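PDB 6KME: phytochromobilin synthase from Solanum lycopersicum, which binds biliverdin IX alpha and probably reduces it to phytochromobilin with electrons from ferredoxin, for the chromophore of phytochrome. Local coordinates for residues T48-S53 against R82-L87; M73-A78 against T259-N264. The protein carries 1 engineered substitution. One frame throughout, in Å; residues are numbered along the deposited sequence.

Contact 1 of 2, residues T48-S53 against R82-L87; sequences TLLSPS and RLLRSL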
ATOM      1  N   THR A  48     -13.709  10.064 -12.444  1.00 26.32           N
ATOM      2  CA  THR A  48     -14.719  10.379 -11.443  1.00 26.50           C
ATOM      3  C   THR A  48     -14.462  11.819 -11.013  1.00 28.79           C
ATOM      4  O   THR A  48     -13.718  12.549 -11.673  1.00 33.40           O
ATOM      5  CB  THR A  48     -14.674   9.370 -10.280  1.00 22.60           C
ATOM      6  OG1 THR A  48     -15.781   9.596  -9.395  1.00 30.31           O
ATOM      7  CG2 THR A  48     -13.353   9.477  -9.492  1.00 26.10           C
ATOM      8  N   LEU A  49     -15.079  12.242  -9.917  1.00 29.77           N
ATOM      9  CA  LEU A  49     -14.806  13.551  -9.341  1.00 27.33           C
ATOM     10  C   LEU A  49     -14.396  13.363  -7.892  1.00 29.24           C
ATOM     11  O   LEU A  49     -15.193  12.893  -7.074  1.00 30.61           O
ATOM     12  CB  LEU A  49     -16.022  14.476  -9.446  1.00 33.86           C
ATOM     13  CG  LEU A  49     -15.791  15.870  -8.851  1.00 35.58           C
ATOM     14  CD1 LEU A  49     -14.556  16.525  -9.465  1.00 34.28           C
ATOM     15  CD2 LEU A  49     -17.016  16.745  -9.033  1.00 33.09           C
ATOM     16  N   LEU A  50     -13.157  13.725  -7.576  1.00 24.54           N
ATOM     17  CA  LEU A  50     -12.698  13.651  -6.202  1.00 28.05           C
ATOM     18  C   LEU A  50     -13.310  14.774  -5.378  1.00 31.33           C
ATOM     19  O   LEU A  50     -13.559  15.884  -5.866  1.00 28.33           O
ATOM     20  CB  LEU A  50     -11.172  13.717  -6.141  1.00 25.13           C
ATOM     21  CG  LEU A  50     -10.379  12.538  -6.700  1.00 30.08           C
ATOM     22  CD1 LEU A  50      -8.898  12.903  -6.836  1.00 32.48           C
ATOM     23  CD2 LEU A  50     -10.517  11.318  -5.789  1.00 27.90           C
ATOM     24  N   SER A  51     -13.578  14.468  -4.116  1.00 27.52           N
ATOM     25  CA  SER A  51     -13.990  15.489  -3.175  1.00 37.08           C
ATOM     26  C   SER A  51     -13.020  15.495  -1.997  1.00 33.55           C
ATOM     27  O   SER A  51     -12.354  14.486  -1.735  1.00 29.03           O
ATOM     28  CB  SER A  51     -15.432  15.259  -2.689  1.00 45.66           C
ATOM     29  OG  SER A  51     -15.590  13.982  -2.103  1.00 48.36           O
ATOM     30  N   PRO A  52     -12.885  16.616  -1.295  1.00 37.32           N
ATOM     31  CA  PRO A  52     -11.928  16.661  -0.182  1.00 39.12           C
ATOM     32  C   PRO A  52     -12.344  15.721   0.941  1.00 38.29           C
ATOM     33  O   PRO A  52     -13.523  15.623   1.288  1.00 35.57           O
ATOM     34  CB  PRO A  52     -11.979  18.128   0.262  1.00 45.67           C
ATOM     35  CG  PRO A  52     -13.328  18.603  -0.162  1.00 45.72           C
ATOM     36  CD  PRO A  52     -13.637  17.878  -1.435  1.00 41.36           C
ATOM     37  N   SER A  53     -11.362  15.002   1.500  1.00 33.42           N
ATOM     38  CA  SER A  53     -11.633  14.261   2.723  1.00 26.13           C
ATOM     39  C   SER A  53     -11.677  15.207   3.920  1.00 34.57           C
ATOM     40  O   SER A  53     -10.937  16.192   3.963  1.00 38.28           O
ATOM     41  CB  SER A  53     -10.554  13.197   2.961  1.00 25.13           C
ATOM     42  OG  SER A  53     -10.579  12.717   4.300  1.00 29.67           O
ATOM     43  N   ARG A  82     -13.373   5.133  -0.617  1.00 24.57           N
ATOM     44  CA  ARG A  82     -13.486   5.594   0.765  1.00 25.91           C
ATOM     45  C   ARG A  82     -12.416   6.634   1.096  1.00 28.61           C
ATOM     46  O   ARG A  82     -12.697   7.640   1.761  1.00 22.76           O
ATOM     47  CB  ARG A  82     -13.392   4.397   1.721  1.00 24.54           C
ATOM     48  CG  ARG A  82     -13.655   4.727   3.186  1.00 26.09           C
ATOM     49  CD  ARG A  82     -13.533   3.512   4.077  1.00 30.63           C
ATOM     50  NE  ARG A  82     -12.156   2.988   4.130  1.00 29.75           N
ATOM     51  CZ  ARG A  82     -11.174   3.507   4.857  1.00 30.50           C
ATOM     52  NH1 ARG A  82     -11.397   4.582   5.604  1.00 24.89           N
ATOM     53  NH2 ARG A  82      -9.961   2.949   4.842  1.00 26.92           N
ATOM     54  N   LEU A  83     -11.187   6.414   0.643  1.00 21.53           N
ATOM     55  CA  LEU A  83     -10.083   7.300   1.013  1.00 22.70           C
ATOM     56  C   LEU A  83      -8.967   7.167  -0.005  1.00 21.48           C
ATOM     57  O   LEU A  83      -8.456   6.066  -0.230  1.00 21.49           O
ATOM     58  CB  LEU A  83      -9.557   6.981   2.419  1.00 24.74           C
ATOM     59  CG  LEU A  83      -8.349   7.835   2.817  1.00 20.91           C
ATOM     60  CD1 LEU A  83      -8.669   9.350   2.735  1.00 20.32           C
ATOM     61  CD2 LEU A  83      -7.851   7.452   4.210  1.00 23.58           C
ATOM     62  N   LEU A  84      -8.595   8.280  -0.618  1.00 21.24           N
ATOM     63  CA  LEU A  84      -7.383   8.381  -1.414  1.00 17.68           C
ATOM     64  C   LEU A  84      -6.469   9.342  -0.672  1.00 23.81           C
ATOM     65  O   LEU A  84      -6.841  10.499  -0.457  1.00 25.97           O
ATOM     66  CB  LEU A  84      -7.684   8.903  -2.819  1.00 21.25           C
ATOM     67  CG  LEU A  84      -6.532   9.050  -3.812  1.00 30.18           C
ATOM     68  CD1 LEU A  84      -6.014   7.686  -4.176  1.00 38.44           C
ATOM     69  CD2 LEU A  84      -7.015   9.783  -5.080  1.00 33.03           C
ATOM     70  N   ARG A  85      -5.286   8.871  -0.265  1.00 24.27           N
ATOM     71  CA  ARG A  85      -4.447   9.704   0.588  1.00 21.84           C
ATOM     72  C   ARG A  85      -2.975   9.518   0.237  1.00 22.98           C
ATOM     73  O   ARG A  85      -2.537   8.440  -0.185  1.00 20.43           O
ATOM     74  CB  ARG A  85      -4.724   9.426   2.081  1.00 22.05           C
ATOM     75  CG  ARG A  85      -3.804   8.414   2.773  1.00 25.00           C
ATOM     76  CD  ARG A  85      -4.049   6.988   2.298  1.00 26.95           C
ATOM     77  NE  ARG A  85      -3.259   5.981   3.035  1.00 28.56           N
ATOM     78  CZ  ARG A  85      -1.992   5.668   2.771  1.00 18.53           C
ATOM     79  NH1 ARG A  85      -1.341   6.304   1.811  1.00 20.10           N
ATOM     80  NH2 ARG A  85      -1.372   4.716   3.472  1.00 17.96           N
ATOM     81  N   SER A  86      -2.219  10.605   0.388  1.00 21.34           N
ATOM     82  CA  SER A  86      -0.792  10.591   0.120  1.00 20.93           C
ATOM     83  C   SER A  86      -0.032  11.240   1.269  1.00 24.41           C
ATOM     84  O   SER A  86      -0.491  12.219   1.873  1.00 23.38           O
ATOM     85  CB  SER A  86      -0.451  11.314  -1.187  1.00 24.68           C
ATOM     86  OG  SER A  86      -0.749  12.691  -1.089  1.00 26.56           O
ATOM     87  N   LEU A  87       1.125  10.669   1.567  1.00 20.71           N
ATOM     88  CA  LEU A  87       2.125  11.278   2.432  1.00 22.56           C
ATOM     89  C   LEU A  87       3.383  11.403   1.594  1.00 24.34           C
ATOM     90  O   LEU A  87       3.808  10.427   0.967  1.00 25.22           O
ATOM     91  CB  LEU A  87       2.380  10.438   3.685  1.00 21.77           C
ATOM     92  CG  LEU A  87       3.630  10.799   4.510  1.00 27.19           C
ATOM     93  CD1 LEU A  87       3.505  12.192   5.146  1.00 27.16           C
ATOM     94  CD2 LEU A  87       3.906   9.750   5.576  1.00 29.62           C
TER
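Leu50 and Leu84 make the apolar part of this contact, and methyl groups do all the touching. Both branches of Leu50 reach the same methyl of Leu84: CD2 of Leu50 lies 3.9 Å from CD2 of Leu84, and CD1 of Leu50 is 4.0 Å from that atom. The two side chains cross at about a right angle, and the one Leu84 methyl rests against the forked end of Leu50. Leu84 extends into this position because its CG stands anti to the backbone N (chi1 -179°), whereas CG of Leu50 is placed beside its own backbone N. Leu41 of helix 34-47 touches both leucines and closes over the pair.

Leu50 lies just ahead of strand 51-63, which is not a neighbour of strand 81-91. In the antiparallel sheet, strand 69-77 runs between them and hydrogen-bonds to both: Ser53 pairs with Ser75 and Leu84 with Phe76. What passes over this middle strand is therefore side chain alone. Strand 81-91 carries a classic beta bulge at Arg82 and Leu83, which both face Phe103 of strand 96-104.

The second kind of approach is polar against apolar, on the other face of the sheet, to which Leu83 turns as the residue next to Leu84. Its CD1 comes within 4.2 Å of OG of Ser53, a loose van der Waals approach with no hydrogen bond across it. The hydroxyl finds its polar partner close by in its own strand, in the backbone N of Leu55, while Leu83 also touches Asn264 beyond the end of helix 251-262.

Contact 2 of 2, residues M73-A78 against T259-N264; sequences MLSFEA and TKFLFN
The ring of Phe261 has Met73 over one face and the carbonyl of Leu74 at its edge. SD of Met73 sits 4.3 Å from the centroid of the Phe261 ring and 19° off the ring normal, a Met-aromatic contact offset toward the rim. The rest of the methionine follows the same rim, with CG 3.8 Å from CE2 of Phe261 and CB 3.6 Å from its CZ; the chain then bends at its last torsion and takes CE farther from the ring. O of Leu74 lies near the ring plane, 3.4 Å from CZ of Phe261, while CB of Leu74 points away from the helix. CB of Ser75 approaches obliquely, 3.9 Å from CE1 of Phe261.

CG of Phe261 is anti to the backbone N (chi1 179°), which carries the ring out from the last turns of helix 251-262 onto strand 69-77. Here a helix packs on one face of the central sheet of the bilin reductase fold, and Tyr59 and Arg85 of nearby strands also touch the ring. Just beyond, Asn264 closes back on the helix: its ND2 donates to O of Lys260 over 3.0 Å, at an N-H...O angle of 155°. With an alanine at Phe261, the sulfur of Met73 would probably lose its aromatic partner and a gap would open between helix and strand.

No hydrogen bond joins the two segments directly; they meet through apolar packing, sulfur over the pi face and a carbonyl oxygen at the slightly positive C-H rim, while Arg85 takes the O of Leu262 from the neighbouring strand.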
ATOM      1  N   MET A  73       0.702  16.023   3.456  1.00 25.45           N
ATOM      2  CA  MET A  73      -0.381  15.049   3.413  1.00 20.88           C
ATOM      3  C   MET A  73      -1.581  15.599   2.655  1.00 25.71           C
ATOM      4  O   MET A  73      -1.969  16.762   2.829  1.00 27.02           O
ATOM      5  CB  MET A  73      -0.788  14.634   4.826  1.00 21.89           C
ATOM      6  CG  MET A  73       0.308  13.855   5.527  1.00 24.07           C
ATOM      7  SD  MET A  73       0.107  13.728   7.299  1.00 29.84           S
ATOM      8  CE  MET A  73       0.592  15.373   7.837  1.00 22.83           C
ATOM      9  N   LEU A  74      -2.175  14.746   1.822  1.00 27.76           N
ATOM     10  CA  LEU A  74      -3.356  15.091   1.042  1.00 31.23           C
ATOM     11  C   LEU A  74      -4.373  13.969   1.178  1.00 28.45           C
ATOM     12  O   LEU A  74      -3.999  12.810   1.339  1.00 23.37           O
ATOM     13  CB  LEU A  74      -3.007  15.292  -0.428  1.00 30.61           C
ATOM     14  CG  LEU A  74      -2.021  16.384  -0.808  1.00 34.85           C
ATOM     15  CD1 LEU A  74      -1.579  16.138  -2.235  1.00 32.70           C
ATOM     16  CD2 LEU A  74      -2.682  17.758  -0.678  1.00 32.21           C
ATOM     17  N   SER A  75      -5.662  14.304   1.118  1.00 28.45           N
ATOM     18  CA  SER A  75      -6.653  13.242   1.218  1.00 24.97           C
ATOM     19  C   SER A  75      -7.919  13.628   0.458  1.00 22.95           C
ATOM     20  O   SER A  75      -8.311  14.800   0.404  1.00 24.46           O
ATOM     21  CB  SER A  75      -6.969  12.892   2.684  1.00 22.78           C
ATOM     22  OG  SER A  75      -7.312  14.036   3.454  1.00 25.04           O
ATOM     23  N   PHE A  76      -8.552  12.614  -0.130  1.00 24.96           N
ATOM     24  CA  PHE A  76      -9.721  12.808  -0.977  1.00 27.53           C
ATOM     25  C   PHE A  76     -10.621  11.592  -0.838  1.00 30.55           C
ATOM     26  O   PHE A  76     -10.220  10.549  -0.309  1.00 25.27           O
ATOM     27  CB  PHE A  76      -9.323  13.011  -2.444  1.00 24.39           C
ATOM     28  CG  PHE A  76      -8.388  14.161  -2.663  1.00 29.75           C
ATOM     29  CD1 PHE A  76      -8.878  15.447  -2.831  1.00 32.24           C
ATOM     30  CD2 PHE A  76      -7.017  13.957  -2.687  1.00 33.82           C
ATOM     31  CE1 PHE A  76      -8.013  16.505  -3.031  1.00 40.90           C
ATOM     32  CE2 PHE A  76      -6.153  15.016  -2.883  1.00 33.10           C
ATOM     33  CZ  PHE A  76      -6.643  16.281  -3.046  1.00 33.92           C
ATOM     34  N   GLU A  77     -11.851  11.735  -1.320  1.00 34.18           N
ATOM     35  CA  GLU A  77     -12.732  10.597  -1.510  1.00 29.87           C
ATOM     36  C   GLU A  77     -13.468  10.769  -2.828  1.00 31.08           C
ATOM     37  O   GLU A  77     -13.358  11.807  -3.495  1.00 28.40           O
ATOM     38  CB  GLU A  77     -13.707  10.416  -0.333  1.00 34.77           C
ATOM     39  CG  GLU A  77     -14.447  11.656   0.117  1.00 49.06           C
ATOM     40  CD  GLU A  77     -15.177  11.427   1.433  1.00 51.59           C
ATOM     41  OE1 GLU A  77     -14.527  11.455   2.506  1.00 43.56           O
ATOM     42  OE2 GLU A  77     -16.400  11.183   1.389  1.00 52.57           O
ATOM     43  N   ALA A  78     -14.194   9.718  -3.214  1.00 25.26           N
ATOM     44  CA  ALA A  78     -14.978   9.699  -4.448  1.00 29.84           C
ATOM     45  C   ALA A  78     -16.108   8.698  -4.253  1.00 27.58           C
ATOM     46  O   ALA A  78     -16.200   8.045  -3.207  1.00 26.26           O
ATOM     47  CB  ALA A  78     -14.101   9.358  -5.662  1.00 29.20           C
ATOM     48  N   THR A 259      -2.493   5.594  12.491  1.00 23.52           N
ATOM     49  CA  THR A 259      -3.796   4.984  12.714  1.00 24.51           C
ATOM     50  C   THR A 259      -4.965   5.851  12.258  1.00 24.56           C
ATOM     51  O   THR A 259      -6.036   5.313  11.946  1.00 28.75           O
ATOM     52  CB  THR A 259      -3.981   4.662  14.193  1.00 29.87           C
ATOM     53  OG1 THR A 259      -3.838   5.871  14.954  1.00 30.60           O
ATOM     54  CG2 THR A 259      -2.941   3.641  14.645  1.00 24.75           C
ATOM     55  N   LYS A 260      -4.807   7.177  12.243  1.00 25.38           N
ATOM     56  CA  LYS A 260      -5.913   8.059  11.886  1.00 25.26           C
ATOM     57  C   LYS A 260      -5.806   8.637  10.483  1.00 22.63           C
ATOM     58  O   LYS A 260      -6.812   9.148   9.959  1.00 25.70           O
ATOM     59  CB  LYS A 260      -6.023   9.208  12.896  1.00 29.49           C
ATOM     60  CG  LYS A 260      -6.302   8.732  14.316  1.00 40.89           C
ATOM     61  CD  LYS A 260      -6.860   9.856  15.167  1.00 58.92           C
ATOM     62  CE  LYS A 260      -6.841   9.506  16.645  1.00 71.84           C
ATOM     63  NZ  LYS A 260      -5.463   9.568  17.218  1.00 72.21           N
ATOM     64  N   PHE A 261      -4.633   8.564   9.848  1.00 21.83           N
ATOM     65  CA  PHE A 261      -4.486   9.074   8.483  1.00 22.65           C
ATOM     66  C   PHE A 261      -4.073   7.965   7.523  1.00 25.36           C
ATOM     67  O   PHE A 261      -4.870   7.595   6.652  1.00 21.57           O
ATOM     68  CB  PHE A 261      -3.511  10.257   8.437  1.00 25.29           C
ATOM     69  CG  PHE A 261      -3.312  10.814   7.057  1.00 29.22           C
ATOM     70  CD1 PHE A 261      -4.261  11.667   6.497  1.00 26.73           C
ATOM     71  CD2 PHE A 261      -2.204  10.440   6.292  1.00 27.25           C
ATOM     72  CE1 PHE A 261      -4.099  12.169   5.221  1.00 25.90           C
ATOM     73  CE2 PHE A 261      -2.028  10.939   5.016  1.00 25.79           C
ATOM     74  CZ  PHE A 261      -2.981  11.805   4.472  1.00 28.75           C
ATOM     75  N   LEU A 262      -2.862   7.411   7.650  1.00 19.50           N
ATOM     76  CA  LEU A 262      -2.384   6.462   6.647  1.00 17.94           C
ATOM     77  C   LEU A 262      -3.279   5.242   6.578  1.00 20.30           C
ATOM     78  O   LEU A 262      -3.577   4.745   5.488  1.00 19.89           O
ATOM     79  CB  LEU A 262      -0.942   6.034   6.956  1.00 18.90           C
ATOM     80  CG  LEU A 262       0.104   7.151   6.837  1.00 21.98           C
ATOM     81  CD1 LEU A 262       1.443   6.657   7.342  1.00 18.69           C
ATOM     82  CD2 LEU A 262       0.223   7.630   5.375  1.00 21.91           C
ATOM     83  N   PHE A 263      -3.702   4.726   7.729  1.00 21.26           N
ATOM     84  CA  PHE A 263      -4.558   3.551   7.758  1.00 17.65           C
ATOM     85  C   PHE A 263      -5.855   3.874   8.469  1.00 19.89           C
ATOM     86  O   PHE A 263      -6.426   3.052   9.181  1.00 20.25           O
ATOM     87  CB  PHE A 263      -3.792   2.366   8.342  1.00 15.40           C
ATOM     88  CG  PHE A 263      -2.526   2.129   7.582  1.00 19.73           C
ATOM     89  CD1 PHE A 263      -2.588   1.732   6.253  1.00 17.98           C
ATOM     90  CD2 PHE A 263      -1.302   2.460   8.120  1.00 17.44           C
ATOM     91  CE1 PHE A 263      -1.434   1.587   5.503  1.00 20.41           C
ATOM     92  CE2 PHE A 263      -0.139   2.314   7.385  1.00 25.38           C
ATOM     93  CZ  PHE A 263      -0.206   1.880   6.075  1.00 24.12           C
ATOM     94  N   ASN A 264      -6.320   5.107   8.249  1.00 19.58           N
ATOM     95  CA  ASN A 264      -7.651   5.530   8.663  1.00 23.78           C
ATOM     96  C   ASN A 264      -8.664   4.446   8.324  1.00 23.38           C
ATOM     97  O   ASN A 264      -8.658   3.895   7.219  1.00 25.85           O
ATOM     98  CB  ASN A 264      -8.010   6.846   7.963  1.00 21.49           C
ATOM     99  CG  ASN A 264      -9.422   7.300   8.262  1.00 23.50           C
ATOM    100  OD1 ASN A 264     -10.364   6.874   7.606  1.00 28.15           O
ATOM    101  ND2 ASN A 264      -9.572   8.181   9.242  1.00 24.47           N
TER

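Both contacts are mostly buried and lie about strand 69-77, which contact 1 spans and contact 2 includes, their centres 8 Å apart. Contact 1 links the start of strand 51-63 and the loop before it to 81-91 by side chains alone, whereas contact 2 uses the middle strand itself to seat helix 251-262. They are tied directly: N of Ser51 lies 2.7 Å from O of Glu77, a probable hydrogen bond. Contact 1 divides between the two sheet faces, its leucine pair under helix 34-47; contact 2 stays on the other face, where the side chain of Phe261 is about 10 Å from the bound biliverdin. Aliphatic methyls dominate contact 1, and an aromatic ring with sulfur dominates contact 2.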